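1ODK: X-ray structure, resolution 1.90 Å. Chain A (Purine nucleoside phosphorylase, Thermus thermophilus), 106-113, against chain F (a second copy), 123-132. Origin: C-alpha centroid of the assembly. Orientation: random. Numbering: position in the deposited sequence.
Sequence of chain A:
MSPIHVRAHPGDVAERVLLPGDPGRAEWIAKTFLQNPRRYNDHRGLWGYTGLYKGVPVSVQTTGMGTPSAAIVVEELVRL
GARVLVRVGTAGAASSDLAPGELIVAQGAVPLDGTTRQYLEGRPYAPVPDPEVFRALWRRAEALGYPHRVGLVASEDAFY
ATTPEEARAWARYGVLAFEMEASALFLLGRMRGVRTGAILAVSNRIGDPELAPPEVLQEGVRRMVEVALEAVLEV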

# COMPACT_ATOMS: atom_id res chain seq x y z
N ALA A 106 28.14 6.60 0.27
CA ALA A 106 26.82 6.02 0.03
C ALA A 106 26.71 5.24 -1.27
O ALA A 106 26.72 5.82 -2.36
CB ALA A 106 25.77 7.11 0.06
N GLN A 107 26.59 3.92 -1.15
CA GLN A 107 26.46 3.04 -2.30
C GLN A 107 25.01 3.04 -2.79
O GLN A 107 24.73 2.72 -3.95
CB GLN A 107 26.87 1.62 -1.89
CG GLN A 107 26.56 0.55 -2.94
CD GLN A 107 26.88 -0.85 -2.45
OE1 GLN A 107 26.76 -1.15 -1.26
NE2 GLN A 107 27.27 -1.73 -3.37
N GLY A 108 24.10 3.42 -1.90
CA GLY A 108 22.69 3.48 -2.22
C GLY A 108 21.96 4.07 -1.02
O GLY A 108 22.56 4.24 0.04
N ALA A 109 20.67 4.37 -1.18
CA ALA A 109 19.90 4.94 -0.09
C ALA A 109 18.51 4.32 -0.00
O ALA A 109 17.72 4.43 -0.93
CB ALA A 109 19.77 6.45 -0.28
N VAL A 110 18.22 3.67 1.12
CA VAL A 110 16.89 3.09 1.31
C VAL A 110 15.93 4.28 1.33
O VAL A 110 16.12 5.23 2.10
CB VAL A 110 16.80 2.32 2.65
CG1 VAL A 110 15.38 1.83 2.88
CG2 VAL A 110 17.76 1.15 2.62
N PRO A 111 14.90 4.26 0.47
CA PRO A 111 13.93 5.35 0.39
C PRO A 111 12.78 5.27 1.39
O PRO A 111 11.72 4.75 1.08
CB PRO A 111 13.45 5.27 -1.05
CG PRO A 111 13.39 3.78 -1.27
CD PRO A 111 14.68 3.28 -0.61
N LEU A 112 12.99 5.80 2.59
CA LEU A 112 11.94 5.80 3.60
C LEU A 112 11.25 7.16 3.59
O LEU A 112 10.52 7.50 4.52
CB LEU A 112 12.54 5.54 4.99
CG LEU A 112 13.35 4.25 5.12
CD1 LEU A 112 13.92 4.13 6.53
CD2 LEU A 112 12.44 3.06 4.82
N ASP A 113 11.47 7.91 2.52
CA ASP A 113 10.91 9.25 2.40
C ASP A 113 9.74 9.36 1.43
O ASP A 113 9.61 8.57 0.49
CB ASP A 113 12.00 10.22 1.95
CG ASP A 113 12.42 9.96 0.51
OD1 ASP A 113 12.27 10.89 -0.31
OD2 ASP A 113 12.88 8.84 0.22
N ARG F 123 8.36 -3.19 3.44
CA ARG F 123 9.10 -1.95 3.62
C ARG F 123 9.99 -1.60 2.42
O ARG F 123 10.40 -2.48 1.67
CB ARG F 123 9.96 -2.03 4.88
CG ARG F 123 9.17 -2.32 6.15
CD ARG F 123 10.05 -2.21 7.39
NE ARG F 123 9.31 -2.44 8.62
CZ ARG F 123 9.13 -3.63 9.19
NH1 ARG F 123 9.64 -4.72 8.64
NH2 ARG F 123 8.42 -3.72 10.30
N PRO F 124 10.29 -0.30 2.24
CA PRO F 124 11.14 0.15 1.13
C PRO F 124 12.55 -0.39 1.33
O PRO F 124 12.96 -0.68 2.45
CB PRO F 124 11.09 1.67 1.23
CG PRO F 124 9.78 1.93 1.93
CD PRO F 124 9.76 0.86 2.98
N TYR F 125 13.30 -0.50 0.24
CA TYR F 125 14.66 -1.01 0.34
C TYR F 125 15.42 -0.72 -0.95
O TYR F 125 14.81 -0.43 -1.98
CB TYR F 125 14.65 -2.52 0.61
CG TYR F 125 16.01 -3.10 0.96
CD1 TYR F 125 16.67 -2.70 2.13
CD2 TYR F 125 16.65 -4.02 0.12
CE1 TYR F 125 17.94 -3.20 2.44
CE2 TYR F 125 17.92 -4.52 0.43
CZ TYR F 125 18.55 -4.11 1.60
OH TYR F 125 19.81 -4.59 1.92
N ALA F 126 16.74 -0.78 -0.88
CA ALA F 126 17.57 -0.54 -2.05
C ALA F 126 18.53 -1.71 -2.20
O ALA F 126 19.65 -1.69 -1.68
CB ALA F 126 18.35 0.77 -1.88
N PRO F 127 18.09 -2.77 -2.89
CA PRO F 127 18.95 -3.95 -3.09
C PRO F 127 20.22 -3.57 -3.84
O PRO F 127 20.15 -3.09 -4.97
CB PRO F 127 18.07 -4.89 -3.91
CG PRO F 127 16.65 -4.43 -3.61
CD PRO F 127 16.80 -2.93 -3.58
N VAL F 128 21.37 -3.78 -3.21
CA VAL F 128 22.65 -3.48 -3.84
C VAL F 128 23.61 -4.63 -3.58
O VAL F 128 23.47 -5.37 -2.62
CB VAL F 128 23.27 -2.16 -3.28
CG1 VAL F 128 22.47 -0.97 -3.75
CG2 VAL F 128 23.32 -2.21 -1.76
N PRO F 129 24.60 -4.80 -4.47
CA PRO F 129 25.59 -5.87 -4.32
C PRO F 129 26.59 -5.50 -3.24
O PRO F 129 26.53 -4.40 -2.69
CB PRO F 129 26.25 -5.91 -5.70
CG PRO F 129 26.24 -4.46 -6.10
CD PRO F 129 24.83 -4.04 -5.71
N ASP F 130 27.50 -6.41 -2.92
CA ASP F 130 28.53 -6.10 -1.94
C ASP F 130 29.38 -5.08 -2.69
O ASP F 130 29.64 -5.25 -3.88
CB ASP F 130 29.36 -7.33 -1.63
CG ASP F 130 30.59 -7.00 -0.81
OD1 ASP F 130 30.44 -6.68 0.39
OD2 ASP F 130 31.70 -7.04 -1.37
N PRO F 131 29.81 -4.00 -2.02
CA PRO F 131 30.62 -3.02 -2.74
C PRO F 131 31.91 -3.55 -3.37
O PRO F 131 32.24 -3.18 -4.50
CB PRO F 131 30.87 -1.92 -1.69
CG PRO F 131 30.65 -2.60 -0.39
CD PRO F 131 29.52 -3.56 -0.65
N GLU F 132 32.63 -4.41 -2.66
CA GLU F 132 33.88 -4.97 -3.18
C GLU F 132 33.65 -5.88 -4.39
O GLU F 132 34.43 -5.85 -5.35
CB GLU F 132 34.60 -5.74 -2.07
CG GLU F 132 35.05 -4.85 -0.91
CD GLU F 132 36.32 -4.09 -1.22
OE1 GLU F 132 36.44 -3.56 -2.34
OE2 GLU F 132 37.19 -4.00 -0.33

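Residues 107-112 of chain A run nearly antiparallel to residues 124-131 of chain F, their end-to-end directions 169° apart, and the two stretches bury 471 Å² between them. Although the chain A segment is largely strand, no backbone-to-backbone hydrogen bond joins it to the loop of chain F; the contact is made by side chains packing on one another and on backbone atoms, with one side-chain-to-backbone hydrogen bond. The backbones come closest near the middle, where Val A110 CA lies 4.8 Å from Tyr F125 CA, and are wider apart at Gln A107, whose CA is 7.4 Å from Pro F131 CA.

Gln A107 spans that wider gap. Its CA-to-CB bond points toward chain F, and chi1 (170°) and chi2 (-175°) are both t, so the side chain is extended and delivers its amide to the turn before the chain F helix. There Gln A107 NE2 donates to Pro F129 O at 2.9 Å, with an N-H...acceptor angle of 140°, the one hydrogen bond across the stretches. OE1 of the same amide is hydrogen-bonded elsewhere in the structure, so both ends of the group are engaged. The amide also packs among apolar atoms: Gln A107 OE1 is 3.6 Å from Val F128 CG2 and 3.7 Å from Pro F131 CD, and Gln A107 NE2 is 3.6 Å from Pro F131 CA. Of the chain A residues, Gln A107 has the largest area covered by chain F, 102 Å².

Val F128, chi1 -70° (m), points its CA-to-CB bond toward chain A. While CG2 meets the glutamine amide, CG1 lies beside Gly A108: an ideal CB on that glycine would sit only 3.3 Å from Val F128 CG1, a tight fit. Ala F126 also points toward chain A, and its short side chain rests with CB 3.8 Å from Ala A109 O. The methyl of Ala A109 itself points away, so here the strand offers its carbonyl.

Val A110 leaves the strand sideways with chi1 at 175° (t), a setting that brings both methyls to chain F. Val A110 CG1 lies 3.5 Å from Pro F124 O and 3.9 Å from Tyr F125 CA; Val A110 CG2 is 4.0 Å from Tyr F125 CD1, approaching the ring obliquely. Tyr F125 starts away from chain A, with chi1 -170° (t) and chi2 64°, yet CD1 remains within reach of the valine, while OH is hydrogen-bonded elsewhere. Pro F124 O is buried by this contact and has no polar partner in the model; the methyl of Val A110 lies against it instead.

Pro F124 closes the other end, its CA-to-CB bond toward chain A. Pro F124 CB is 3.1 Å from the carbonyl atom Pro A111 O, a close approach, and 4.0 Å from Pro A111 CG, where the rings meet at ordinary packing distance; Pro F124 is C-gamma exo and Pro A111 C-gamma endo. Leu A112, m at chi1 and t at chi2, starts sideways but its end comes nearer, placing Leu A112 CD2 3.9 Å from Pro F124 CD.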